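Beta-hexosaminidase Amuc_2018 (Akkermansia muciniphila, PDB 6JEB) hydrolyses terminal non-reducing N-acetylhexosamine residues, removing beta-linked GlcNAc from N-glycans and chitobiose, and beta-linked GalNAc. Local coordinates at residues Thr166-Val174 against Asn241-Ser249; Thr370-Pro380 against Pro416-Ala424. All coordinates share one frame; numbering follows the deposited sequence.

Contact 1: Thr166-Val174 against Asn241-Ser249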
ATOM      1  N   THR A 166      -1.710  17.222  10.104  1.00 13.93           N
ATOM      2  CA  THR A 166      -2.796  17.664  10.965  1.00 13.55           C
ATOM      3  C   THR A 166      -4.003  16.761  10.745  1.00 13.14           C
ATOM      4  O   THR A 166      -4.130  16.093   9.714  1.00 14.02           O
ATOM      5  CB  THR A 166      -3.200  19.108  10.661  1.00 14.73           C
ATOM      6  OG1 THR A 166      -3.803  19.165   9.361  1.00 15.91           O
ATOM      7  CG2 THR A 166      -1.991  20.028  10.697  1.00 15.94           C
ATOM      8  N   LYS A 167      -4.903  16.751  11.733  1.00 13.98           N
ATOM      9  CA  LYS A 167      -6.150  16.009  11.577  1.00 14.58           C
ATOM     10  C   LYS A 167      -6.919  16.494  10.353  1.00 14.16           C
ATOM     11  O   LYS A 167      -7.481  15.689   9.602  1.00 15.63           O
ATOM     12  CB  LYS A 167      -6.999  16.132  12.847  1.00 17.75           C
ATOM     13  CG  LYS A 167      -8.325  15.377  12.798  1.00 20.33           C
ATOM     14  CD  LYS A 167      -9.004  15.410  14.162  1.00 23.87           C
ATOM     15  CE  LYS A 167      -9.586  14.065  14.524  1.00 25.55           C
ATOM     16  NZ  LYS A 167     -10.169  14.042  15.902  1.00 24.80           N
ATOM     17  N   GLN A 168      -6.931  17.810  10.127  1.00 15.26           N
ATOM     18  CA  GLN A 168      -7.618  18.362   8.964  1.00 17.15           C
ATOM     19  C   GLN A 168      -6.985  17.885   7.657  1.00 14.93           C
ATOM     20  O   GLN A 168      -7.698  17.585   6.688  1.00 16.11           O
ATOM     21  CB  GLN A 168      -7.613  19.886   9.063  1.00 20.32           C
ATOM     22  CG  GLN A 168      -8.520  20.590   8.087  1.00 25.24           C
ATOM     23  CD  GLN A 168      -8.662  22.069   8.413  1.00 26.97           C
ATOM     24  OE1 GLN A 168      -9.478  22.458   9.252  1.00 31.68           O
ATOM     25  NE2 GLN A 168      -7.856  22.902   7.760  1.00 27.97           N
ATOM     26  N   GLU A 169      -5.651  17.796   7.607  1.00 14.17           N
ATOM     27  CA  GLU A 169      -4.999  17.262   6.414  1.00 13.82           C
ATOM     28  C   GLU A 169      -5.378  15.806   6.170  1.00 12.42           C
ATOM     29  O   GLU A 169      -5.572  15.394   5.022  1.00 13.17           O
ATOM     30  CB  GLU A 169      -3.481  17.390   6.521  1.00 14.82           C
ATOM     31  CG  GLU A 169      -2.945  18.778   6.254  1.00 16.20           C
ATOM     32  CD  GLU A 169      -1.444  18.849   6.492  1.00 17.97           C
ATOM     33  OE1 GLU A 169      -0.954  18.119   7.389  1.00 16.65           O
ATOM     34  OE2 GLU A 169      -0.755  19.624   5.781  1.00 22.49           O
ATOM     35  N   LEU A 170      -5.434  14.994   7.229  1.00 12.33           N
ATOM     36  CA  LEU A 170      -5.778  13.590   7.028  1.00 12.24           C
ATOM     37  C   LEU A 170      -7.231  13.433   6.588  1.00 11.72           C
ATOM     38  O   LEU A 170      -7.536  12.584   5.738  1.00 13.18           O
ATOM     39  CB  LEU A 170      -5.459  12.778   8.280  1.00 12.23           C
ATOM     40  CG  LEU A 170      -3.962  12.701   8.591  1.00 13.03           C
ATOM     41  CD1 LEU A 170      -3.721  12.032   9.933  1.00 14.88           C
ATOM     42  CD2 LEU A 170      -3.197  11.968   7.490  1.00 13.66           C
ATOM     43  N   LYS A 171      -8.138  14.259   7.129  1.00 12.66           N
ATOM     44  CA  LYS A 171      -9.523  14.212   6.671  1.00 12.36           C
ATOM     45  C   LYS A 171      -9.642  14.693   5.229  1.00 13.01           C
ATOM     46  O   LYS A 171     -10.456  14.163   4.458  1.00 13.79           O
ATOM     47  CB  LYS A 171     -10.440  14.999   7.612  1.00 13.55           C
ATOM     48  CG  LYS A 171     -10.573  14.350   8.991  1.00 15.15           C
ATOM     49  CD  LYS A 171     -11.602  15.038   9.874  1.00 17.05           C
ATOM     50  CE  LYS A 171     -11.837  14.230  11.147  1.00 22.31           C
ATOM     51  NZ  LYS A 171     -12.960  14.740  11.999  1.00 27.21           N
ATOM     52  N   GLU A 172      -8.831  15.682   4.842  1.00 12.49           N
ATOM     53  CA  GLU A 172      -8.778  16.086   3.441  1.00 13.89           C
ATOM     54  C   GLU A 172      -8.337  14.921   2.561  1.00 13.37           C
ATOM     55  O   GLU A 172      -8.948  14.643   1.520  1.00 14.30           O
ATOM     56  CB  GLU A 172      -7.834  17.277   3.256  1.00 14.07           C
ATOM     57  CG  GLU A 172      -7.727  17.695   1.793  1.00 15.90           C
ATOM     58  CD  GLU A 172      -6.539  18.585   1.490  1.00 16.16           C
ATOM     59  OE1 GLU A 172      -5.514  18.502   2.205  1.00 18.09           O
ATOM     60  OE2 GLU A 172      -6.628  19.372   0.528  1.00 17.86           O
ATOM     61  N   LEU A 173      -7.269  14.230   2.967  1.00 12.74           N
ATOM     62  CA  LEU A 173      -6.763  13.104   2.189  1.00 11.49           C
ATOM     63  C   LEU A 173      -7.827  12.025   2.030  1.00 12.11           C
ATOM     64  O   LEU A 173      -7.992  11.463   0.940  1.00 13.23           O
ATOM     65  CB  LEU A 173      -5.525  12.522   2.877  1.00 12.11           C
ATOM     66  CG  LEU A 173      -4.914  11.282   2.220  1.00 13.47           C
ATOM     67  CD1 LEU A 173      -4.372  11.602   0.832  1.00 14.02           C
ATOM     68  CD2 LEU A 173      -3.820  10.689   3.119  1.00 15.30           C
ATOM     69  N   VAL A 174      -8.556  11.722   3.108  1.00 12.31           N
ATOM     70  CA  VAL A 174      -9.605  10.703   3.040  1.00 12.08           C
ATOM     71  C   VAL A 174     -10.657  11.084   2.000  1.00 13.24           C
ATOM     72  O   VAL A 174     -11.083  10.255   1.183  1.00 13.40           O
ATOM     73  CB  VAL A 174     -10.219  10.473   4.433  1.00 12.76           C
ATOM     74  CG1 VAL A 174     -11.577   9.777   4.321  1.00 14.53           C
ATOM     75  CG2 VAL A 174      -9.267   9.674   5.306  1.00 13.51           C
ATOM     76  N   ASN A 241      -9.144   5.812  18.698  1.00 14.45           N
ATOM     77  CA  ASN A 241     -10.262   6.750  18.649  0.50 15.11           C
ATOM     78  C   ASN A 241     -10.035   7.821  17.587  1.00 15.30           C
ATOM     79  O   ASN A 241     -10.967   8.194  16.861  1.00 15.78           O
ATOM     80  CB  ASN A 241     -10.498   7.372  20.028  0.50 17.74           C
ATOM     81  CG  ASN A 241     -11.141   6.401  21.004  0.50 21.77           C
ATOM     82  OD1 ASN A 241     -11.783   5.429  20.600  0.50 25.29           O
ATOM     83  ND2 ASN A 241     -10.979   6.665  22.297  0.50 22.45           N
ATOM     84  N   GLU A 242      -8.801   8.324  17.470  1.00 14.89           N
ATOM     85  CA  GLU A 242      -8.507   9.278  16.404  1.00 14.80           C
ATOM     86  C   GLU A 242      -8.689   8.635  15.040  1.00 14.42           C
ATOM     87  O   GLU A 242      -9.241   9.253  14.121  1.00 15.83           O
ATOM     88  CB  GLU A 242      -7.080   9.813  16.523  1.00 15.77           C
ATOM     89  CG  GLU A 242      -6.873  10.682  17.722  1.00 17.83           C
ATOM     90  CD  GLU A 242      -7.890  11.801  17.785  1.00 19.15           C
ATOM     91  OE1 GLU A 242      -7.918  12.628  16.844  1.00 19.02           O
ATOM     92  OE2 GLU A 242      -8.659  11.844  18.766  1.00 21.52           O
ATOM     93  N   LEU A 243      -8.227   7.393  14.886  1.00 13.60           N
ATOM     94  CA  LEU A 243      -8.380   6.717  13.603  1.00 14.09           C
ATOM     95  C   LEU A 243      -9.849   6.510  13.265  1.00 12.99           C
ATOM     96  O   LEU A 243     -10.238   6.602  12.097  1.00 13.91           O
ATOM     97  CB  LEU A 243      -7.628   5.389  13.614  1.00 13.14           C
ATOM     98  CG  LEU A 243      -6.111   5.476  13.835  1.00 12.66           C
ATOM     99  CD1 LEU A 243      -5.483   4.085  13.744  1.00 14.01           C
ATOM    100  CD2 LEU A 243      -5.457   6.447  12.852  1.00 14.70           C
ATOM    101  N   LYS A 244     -10.681   6.231  14.275  1.00 14.88           N
ATOM    102  CA  LYS A 244     -12.119   6.095  14.044  1.00 15.53           C
ATOM    103  C   LYS A 244     -12.711   7.393  13.503  1.00 16.20           C
ATOM    104  O   LYS A 244     -13.551   7.377  12.590  1.00 17.10           O
ATOM    105  CB  LYS A 244     -12.813   5.683  15.349  1.00 18.44           C
ATOM    106  CG  LYS A 244     -14.325   5.575  15.255  1.00 21.31           C
ATOM    107  CD  LYS A 244     -14.750   4.398  14.414  1.00 27.33           C
ATOM    108  CE  LYS A 244     -16.273   4.261  14.393  1.00 31.56           C
ATOM    109  NZ  LYS A 244     -16.736   3.052  13.651  1.00 34.86           N
ATOM    110  N   ASP A 245     -12.275   8.529  14.052  1.00 16.74           N
ATOM    111  CA  ASP A 245     -12.793   9.806  13.586  0.50 17.13           C
ATOM    112  C   ASP A 245     -12.306  10.131  12.177  1.00 17.10           C
ATOM    113  O   ASP A 245     -13.074  10.664  11.367  1.00 17.97           O
ATOM    114  CB  ASP A 245     -12.402  10.910  14.567  0.50 17.92           C
ATOM    115  CG  ASP A 245     -13.097  12.212  14.274  0.50 23.17           C
ATOM    116  OD1 ASP A 245     -14.336  12.203  14.127  0.50 27.26           O
ATOM    117  OD2 ASP A 245     -12.412  13.245  14.200  0.50 26.26           O
ATOM    118  N   ILE A 246     -11.053   9.813  11.863  1.00 15.59           N
ATOM    119  CA  ILE A 246     -10.425  10.277  10.626  1.00 14.73           C
ATOM    120  C   ILE A 246     -10.680   9.335   9.466  1.00 14.07           C
ATOM    121  O   ILE A 246     -10.947   9.781   8.346  1.00 15.82           O
ATOM    122  CB  ILE A 246      -8.912  10.480  10.842  1.00 15.24           C
ATOM    123  CG1 ILE A 246      -8.655  11.570  11.881  1.00 15.44           C
ATOM    124  CG2 ILE A 246      -8.219  10.809   9.510  1.00 14.96           C
ATOM    125  CD1 ILE A 246      -7.212  11.573  12.377  1.00 15.62           C
ATOM    126  N   PHE A 247     -10.534   8.032   9.701  1.00 13.60           N
ATOM    127  CA  PHE A 247     -10.429   7.065   8.612  1.00 13.88           C
ATOM    128  C   PHE A 247     -11.667   6.189   8.576  1.00 15.07           C
ATOM    129  O   PHE A 247     -11.752   5.203   9.323  1.00 15.89           O
ATOM    130  CB  PHE A 247      -9.168   6.210   8.788  1.00 14.09           C
ATOM    131  CG  PHE A 247      -7.893   6.998   8.680  1.00 13.09           C
ATOM    132  CD1 PHE A 247      -7.426   7.428   7.442  1.00 14.43           C
ATOM    133  CD2 PHE A 247      -7.164   7.326   9.817  1.00 13.24           C
ATOM    134  CE1 PHE A 247      -6.245   8.163   7.334  1.00 14.84           C
ATOM    135  CE2 PHE A 247      -5.977   8.056   9.725  1.00 13.69           C
ATOM    136  CZ  PHE A 247      -5.518   8.478   8.477  1.00 14.35           C
ATOM    137  N   PRO A 248     -12.635   6.484   7.704  1.00 15.11           N
ATOM    138  CA  PRO A 248     -13.891   5.720   7.693  1.00 15.67           C
ATOM    139  C   PRO A 248     -13.753   4.298   7.174  1.00 15.86           C
ATOM    140  O   PRO A 248     -14.733   3.548   7.251  1.00 18.55           O
ATOM    141  CB  PRO A 248     -14.798   6.555   6.779  1.00 16.88           C
ATOM    142  CG  PRO A 248     -13.842   7.258   5.871  1.00 17.33           C
ATOM    143  CD  PRO A 248     -12.649   7.588   6.730  1.00 16.37           C
ATOM    144  N   SER A 249     -12.586   3.891   6.661  1.00 15.46           N
ATOM    145  CA  SER A 249     -12.432   2.501   6.241  1.00 15.39           C
ATOM    146  C   SER A 249     -12.637   1.546   7.407  1.00 16.27           C
ATOM    147  O   SER A 249     -13.052   0.395   7.208  1.00 18.53           O
ATOM    148  CB  SER A 249     -11.052   2.273   5.620  1.00 15.69           C
ATOM    149  OG  SER A 249     -10.025   2.436   6.592  1.00 15.77           O
TER
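Lys167 brings NZ between the carboxylates of Glu242 and Asp245, crossing each acid at about a right angle. It binds Glu242 OE1 on the syn side (NZ to OE1 2.8 Å). In the conformer of Asp245 described, one of two modelled, a single oxygen, OD2, takes a weak bond from Lys167 and a second from Lys171 NZ, at 2.7 Å from above the carboxylate plane. Lys167 CG lies anti to the backbone N (chi1 -179°), which sends the chain across Ile246, with CE 3.8 Å from Ile246 CG1. With an alanine here, Glu242 would probably lose its lysine mate in this network and Ile246 part of the aliphatic cover over CG1. The helices so joined, 167-178 and 230-246, are neighbours on the outside of the TIM barrel of glycosyl hydrolase family 20. Beneath the charges, Leu170 CB packs 3.6 Å from Ile246 CG2, which itself sits over the centre of the Phe247 ring. Val174 forks: CG2 touches Phe247 CD1 obliquely, while CG1 presses against Pro248 CD of the pyrrolidine ring at a tight 3.4 Å. Further in, Phe247 rests on Leu126, Val184 and Pro186 of the barrel strands, and a Thr166-Glu169 capping box starts the first helix.

Contact 2: Thr370-Pro380 against Pro416-Ala424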
ATOM      1  N   THR A 370      14.638  -5.419  -8.628  1.00 16.54           N
ATOM      2  CA  THR A 370      13.347  -5.897  -9.116  1.00 15.91           C
ATOM      3  C   THR A 370      13.025  -5.103 -10.376  1.00 16.50           C
ATOM      4  O   THR A 370      12.585  -3.951 -10.297  1.00 16.32           O
ATOM      5  CB  THR A 370      12.252  -5.732  -8.069  1.00 16.47           C
ATOM      6  OG1 THR A 370      12.623  -6.434  -6.871  1.00 18.35           O
ATOM      7  CG2 THR A 370      10.923  -6.284  -8.610  1.00 17.09           C
ATOM      8  N   THR A 371      13.258  -5.709 -11.538  1.00 17.42           N
ATOM      9  CA  THR A 371      12.996  -5.013 -12.785  1.00 17.52           C
ATOM     10  C   THR A 371      11.496  -4.959 -13.051  1.00 16.86           C
ATOM     11  O   THR A 371      10.693  -5.669 -12.430  1.00 17.61           O
ATOM     12  CB  THR A 371      13.667  -5.729 -13.956  1.00 18.50           C
ATOM     13  OG1 THR A 371      13.093  -7.034 -14.104  1.00 19.03           O
ATOM     14  CG2 THR A 371      15.179  -5.834 -13.744  1.00 19.11           C
ATOM     15  N   LEU A 372      11.124  -4.093 -13.996  1.00 17.10           N
ATOM     16  CA  LEU A 372       9.738  -4.028 -14.442  1.00 16.99           C
ATOM     17  C   LEU A 372       9.263  -5.382 -14.957  1.00 15.61           C
ATOM     18  O   LEU A 372       8.139  -5.806 -14.666  1.00 16.29           O
ATOM     19  CB  LEU A 372       9.606  -2.965 -15.531  1.00 16.80           C
ATOM     20  CG  LEU A 372       8.215  -2.804 -16.125  1.00 15.77           C
ATOM     21  CD1 LEU A 372       7.235  -2.329 -15.043  1.00 17.21           C
ATOM     22  CD2 LEU A 372       8.287  -1.835 -17.283  1.00 17.65           C
ATOM     23  N   GLN A 373      10.118  -6.085 -15.705  1.00 17.50           N
ATOM     24  CA  GLN A 373       9.737  -7.395 -16.226  1.00 18.44           C
ATOM     25  C   GLN A 373       9.523  -8.403 -15.102  1.00 17.75           C
ATOM     26  O   GLN A 373       8.581  -9.203 -15.150  1.00 18.90           O
ATOM     27  CB  GLN A 373      10.792  -7.897 -17.212  1.00 20.88           C
ATOM     28  CG  GLN A 373      10.371  -9.151 -17.947  1.00 25.30           C
ATOM     29  CD  GLN A 373      11.271  -9.468 -19.129  1.00 30.89           C
ATOM     30  OE1 GLN A 373      12.192  -8.714 -19.447  1.00 33.89           O
ATOM     31  NE2 GLN A 373      11.001 -10.583 -19.790  1.00 33.86           N
ATOM     32  N   LYS A 374      10.386  -8.381 -14.083  1.00 18.06           N
ATOM     33  CA  LYS A 374      10.205  -9.265 -12.935  1.00 18.39           C
ATOM     34  C   LYS A 374       8.891  -8.962 -12.233  1.00 17.17           C
ATOM     35  O   LYS A 374       8.117  -9.868 -11.900  1.00 18.10           O
ATOM     36  CB  LYS A 374      11.373  -9.086 -11.961  1.00 19.10           C
ATOM     37  CG  LYS A 374      11.170  -9.772 -10.614  1.00 20.13           C
ATOM     38  CD  LYS A 374      11.071 -11.278 -10.779  1.00 23.55           C
ATOM     39  CE  LYS A 374      11.057 -11.970  -9.432  1.00 24.16           C
ATOM     40  NZ  LYS A 374      11.174 -13.451  -9.563  1.00 26.50           N
ATOM     41  N   CYS A 375       8.633  -7.675 -11.998  1.00 16.66           N
ATOM     42  CA  CYS A 375       7.388  -7.266 -11.371  0.80 16.88           C
ATOM     43  C   CYS A 375       6.182  -7.808 -12.135  1.00 16.37           C
ATOM     44  O   CYS A 375       5.250  -8.361 -11.532  1.00 17.10           O
ATOM     45  CB  CYS A 375       7.374  -5.741 -11.312  0.80 17.95           C
ATOM     46  SG  CYS A 375       6.049  -5.049 -10.378  0.80 16.82           S
ATOM     47  N   TYR A 376       6.183  -7.657 -13.465  1.00 16.95           N
ATOM     48  CA  TYR A 376       5.065  -8.117 -14.278  1.00 15.94           C
ATOM     49  C   TYR A 376       4.881  -9.632 -14.217  1.00 16.42           C
ATOM     50  O   TYR A 376       3.781 -10.128 -14.499  1.00 16.96           O
ATOM     51  CB  TYR A 376       5.191  -7.624 -15.732  1.00 14.77           C
ATOM     52  CG  TYR A 376       3.876  -7.812 -16.442  1.00 14.83           C
ATOM     53  CD1 TYR A 376       2.858  -6.884 -16.284  1.00 14.98           C
ATOM     54  CD2 TYR A 376       3.617  -8.955 -17.190  1.00 17.14           C
ATOM     55  CE1 TYR A 376       1.624  -7.072 -16.858  1.00 16.58           C
ATOM     56  CE2 TYR A 376       2.386  -9.153 -17.777  1.00 15.72           C
ATOM     57  CZ  TYR A 376       1.390  -8.206 -17.611  1.00 16.01           C
ATOM     58  OH  TYR A 376       0.156  -8.403 -18.185  1.00 17.36           O
ATOM     59  N   ASP A 377       5.920 -10.380 -13.840  1.00 16.93           N
ATOM     60  CA  ASP A 377       5.759 -11.822 -13.738  0.70 17.77           C
ATOM     61  C   ASP A 377       4.872 -12.240 -12.568  1.00 17.27           C
ATOM     62  O   ASP A 377       4.549 -13.426 -12.462  1.00 19.94           O
ATOM     63  CB  ASP A 377       7.127 -12.500 -13.655  0.70 21.15           C
ATOM     64  CG  ASP A 377       7.079 -13.959 -14.064  0.70 27.00           C
ATOM     65  OD1 ASP A 377       6.541 -14.261 -15.153  0.70 27.77           O
ATOM     66  OD2 ASP A 377       7.581 -14.808 -13.300  0.70 30.28           O
ATOM     67  N   LEU A 378       4.456 -11.307 -11.713  1.00 16.43           N
ATOM     68  CA  LEU A 378       3.666 -11.654 -10.536  1.00 16.19           C
ATOM     69  C   LEU A 378       2.264 -12.119 -10.919  1.00 17.01           C
ATOM     70  O   LEU A 378       1.507 -11.381 -11.561  1.00 16.71           O
ATOM     71  CB  LEU A 378       3.561 -10.455  -9.602  1.00 16.53           C
ATOM     72  CG  LEU A 378       2.662 -10.680  -8.383  1.00 16.88           C
ATOM     73  CD1 LEU A 378       3.248 -11.760  -7.472  1.00 18.29           C
ATOM     74  CD2 LEU A 378       2.466  -9.372  -7.629  1.00 19.36           C
ATOM     75  N   ASP A 379       1.925 -13.340 -10.512  1.00 17.38           N
ATOM     76  CA  ASP A 379       0.546 -13.800 -10.385  1.00 17.53           C
ATOM     77  C   ASP A 379       0.300 -13.889  -8.887  1.00 17.29           C
ATOM     78  O   ASP A 379       0.952 -14.705  -8.215  1.00 18.56           O
ATOM     79  CB  ASP A 379       0.399 -15.181 -11.031  1.00 18.90           C
ATOM     80  CG  ASP A 379      -0.947 -15.849 -10.736  1.00 19.46           C
ATOM     81  OD1 ASP A 379      -1.862 -15.193 -10.191  1.00 17.15           O
ATOM     82  OD2 ASP A 379      -1.089 -17.055 -11.055  1.00 21.09           O
ATOM     83  N   PRO A 380      -0.578 -13.058  -8.307  1.00 16.28           N
ATOM     84  CA  PRO A 380      -0.758 -13.088  -6.843  1.00 17.05           C
ATOM     85  C   PRO A 380      -1.103 -14.456  -6.296  1.00 18.42           C
ATOM     86  O   PRO A 380      -0.780 -14.747  -5.136  1.00 19.13           O
ATOM     87  CB  PRO A 380      -1.890 -12.077  -6.612  1.00 16.12           C
ATOM     88  CG  PRO A 380      -1.750 -11.118  -7.750  1.00 16.17           C
ATOM     89  CD  PRO A 380      -1.384 -11.989  -8.930  1.00 15.59           C
ATOM     90  N   PRO A 416       7.627   2.881 -13.365  1.00 14.10           N
ATOM     91  CA  PRO A 416       6.386   2.256 -13.842  1.00 14.47           C
ATOM     92  C   PRO A 416       6.023   0.916 -13.197  1.00 13.90           C
ATOM     93  O   PRO A 416       5.053   0.312 -13.641  1.00 13.82           O
ATOM     94  CB  PRO A 416       6.678   2.020 -15.327  1.00 14.02           C
ATOM     95  CG  PRO A 416       8.140   1.738 -15.345  1.00 14.82           C
ATOM     96  CD  PRO A 416       8.719   2.717 -14.343  1.00 14.50           C
ATOM     97  N   ARG A 417       6.765   0.439 -12.193  1.00 13.26           N
ATOM     98  CA  ARG A 417       6.412  -0.860 -11.619  1.00 12.95           C
ATOM     99  C   ARG A 417       5.001  -0.879 -11.044  1.00 13.13           C
ATOM    100  O   ARG A 417       4.323  -1.909 -11.122  1.00 14.19           O
ATOM    101  CB  ARG A 417       7.461  -1.338 -10.617  1.00 13.92           C
ATOM    102  CG  ARG A 417       8.738  -1.814 -11.316  1.00 14.70           C
ATOM    103  CD  ARG A 417       9.852  -2.125 -10.327  1.00 14.83           C
ATOM    104  NE  ARG A 417      10.208  -0.942  -9.549  1.00 14.34           N
ATOM    105  CZ  ARG A 417      11.133  -0.925  -8.594  1.00 13.72           C
ATOM    106  NH1 ARG A 417      11.832  -2.020  -8.318  1.00 13.85           N
ATOM    107  NH2 ARG A 417      11.373   0.200  -7.930  1.00 13.76           N
ATOM    108  N   ALA A 418       4.520   0.248 -10.505  1.00 12.60           N
ATOM    109  CA  ALA A 418       3.143   0.286 -10.014  1.00 12.60           C
ATOM    110  C   ALA A 418       2.137  -0.015 -11.122  1.00 13.13           C
ATOM    111  O   ALA A 418       1.060  -0.547 -10.840  1.00 14.07           O
ATOM    112  CB  ALA A 418       2.830   1.637  -9.360  1.00 13.43           C
ATOM    113  N   CYS A 419       2.464   0.320 -12.377  1.00 13.36           N
ATOM    114  CA  CYS A 419       1.593  -0.034 -13.500  1.00 13.36           C
ATOM    115  C   CYS A 419       1.484  -1.546 -13.648  1.00 13.55           C
ATOM    116  O   CYS A 419       0.403  -2.075 -13.943  1.00 13.64           O
ATOM    117  CB  CYS A 419       2.136   0.560 -14.803  1.00 14.68           C
ATOM    118  SG  CYS A 419       2.454   2.336 -14.745  1.00 15.84           S
ATOM    119  N   ALA A 420       2.602  -2.252 -13.463  1.00 13.27           N
ATOM    120  CA  ALA A 420       2.591  -3.709 -13.542  1.00 13.04           C
ATOM    121  C   ALA A 420       1.824  -4.309 -12.374  1.00 13.64           C
ATOM    122  O   ALA A 420       1.043  -5.252 -12.555  1.00 14.23           O
ATOM    123  CB  ALA A 420       4.025  -4.245 -13.588  1.00 14.05           C
ATOM    124  N   ILE A 421       2.026  -3.769 -11.170  1.00 13.00           N
ATOM    125  CA  ILE A 421       1.247  -4.207 -10.013  1.00 12.86           C
ATOM    126  C   ILE A 421      -0.242  -3.999 -10.263  1.00 11.91           C
ATOM    127  O   ILE A 421      -1.067  -4.857  -9.922  1.00 13.38           O
ATOM    128  CB  ILE A 421       1.719  -3.480  -8.738  1.00 12.69           C
ATOM    129  CG1 ILE A 421       3.186  -3.822  -8.422  1.00 14.87           C
ATOM    130  CG2 ILE A 421       0.809  -3.810  -7.551  1.00 14.30           C
ATOM    131  CD1 ILE A 421       3.413  -5.273  -8.043  1.00 17.53           C
ATOM    132  N   ALA A 422      -0.612  -2.848 -10.839  1.00 12.23           N
ATOM    133  CA  ALA A 422      -2.019  -2.572 -11.127  1.00 12.04           C
ATOM    134  C   ALA A 422      -2.612  -3.644 -12.031  1.00 12.32           C
ATOM    135  O   ALA A 422      -3.738  -4.112 -11.806  1.00 13.14           O
ATOM    136  CB  ALA A 422      -2.168  -1.188 -11.770  1.00 12.43           C
ATOM    137  N   GLU A 423      -1.863  -4.047 -13.058  1.00 12.17           N
ATOM    138  CA  GLU A 423      -2.350  -5.070 -13.974  1.00 13.24           C
ATOM    139  C   GLU A 423      -2.383  -6.445 -13.306  1.00 13.18           C
ATOM    140  O   GLU A 423      -3.297  -7.238 -13.552  1.00 14.15           O
ATOM    141  CB  GLU A 423      -1.519  -5.060 -15.265  1.00 13.53           C
ATOM    142  CG  GLU A 423      -1.988  -6.069 -16.307  1.00 14.09           C
ATOM    143  CD  GLU A 423      -1.792  -5.602 -17.747  1.00 15.53           C
ATOM    144  OE1 GLU A 423      -2.182  -4.458 -18.068  1.00 14.89           O
ATOM    145  OE2 GLU A 423      -1.252  -6.383 -18.564  1.00 15.93           O
ATOM    146  N   ALA A 424      -1.419  -6.731 -12.425  1.00 12.80           N
ATOM    147  CA  ALA A 424      -1.446  -7.996 -11.690  1.00 12.91           C
ATOM    148  C   ALA A 424      -2.663  -8.089 -10.771  1.00 13.25           C
ATOM    149  O   ALA A 424      -3.226  -9.176 -10.582  1.00 15.09           O
ATOM    150  CB  ALA A 424      -0.155  -8.161 -10.887  1.00 13.62           C
TER
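Arg417 can be followed from its root outward along the side of Thr370-Cys375. Its CB lies 4.0 Å from Cys375 SG, in the one of two modelled conformers of that cysteine described here. CG comes next, 4.0 Å from Leu372 CA and close to Leu372 CD1, so the aliphatic stem runs along the first turn of helix 372-376. CD then passes Thr370 O at 3.3 Å, and a bend at chi3 (-60°) turns the guanidinium back to the same carbonyl. NH1 donates to Thr370 O at 2.9 Å, on a lone pair in the carbonyl plane, with a noticeably bent N-H...O angle of 137°. At the far tip NH2 holds the carbonyls of Arg413 and Phe355, so this buried group ties three pieces of backbone together. The side chain also lies about 4 Å from that of Leu353, a substrate-binding residue.

Between the two helices, whose axes run nearly parallel and 8.7 Å apart, the small side chain of Ala420 lets its partners come close. Cys375 SG settles against Ile421 CD1 (3.5 Å), and the Tyr376 ring offers its edge, CD1 being 3.9 Å from Ala420 CB. The phenol OH donates a very short bond to Glu423 OE2 at 2.5 Å, with ring and carboxylate planes 75° apart. Glu423 OE1 pairs with Lys440 and accepts from the backbone N of Glu9, which probably keeps the acid charged and its carboxylate from turning.

Within the family 20 barrel, Leu378 and Ile421 face inward onto Val395 of strand 392-399, while Leu372 and Pro416 pack on Leu441 of helix 434-452 and Tyr376 stacks with Phe437 of the same helix.

In the fold
Both contacts belong to the family 20 catalytic domain, a TIM barrel, and lie on opposite sides of the chain's centre, their own centres 31 Å apart and their nearest atoms about 16 Å apart. They come in series: contact 1 closes before contact 2 opens. Contact 1 pairs outer helices flanking strand 183-187, early in the barrel; contact 2 pairs segments flanking strand 392-399, the last one. The shared link is thus the parallel sheet rather than any direct touch. Contact 1 is packing away from the annotated sites, whereas contact 2 lies nearer the sugar pocket, whose residue Trp400 directly follows strand 392-399.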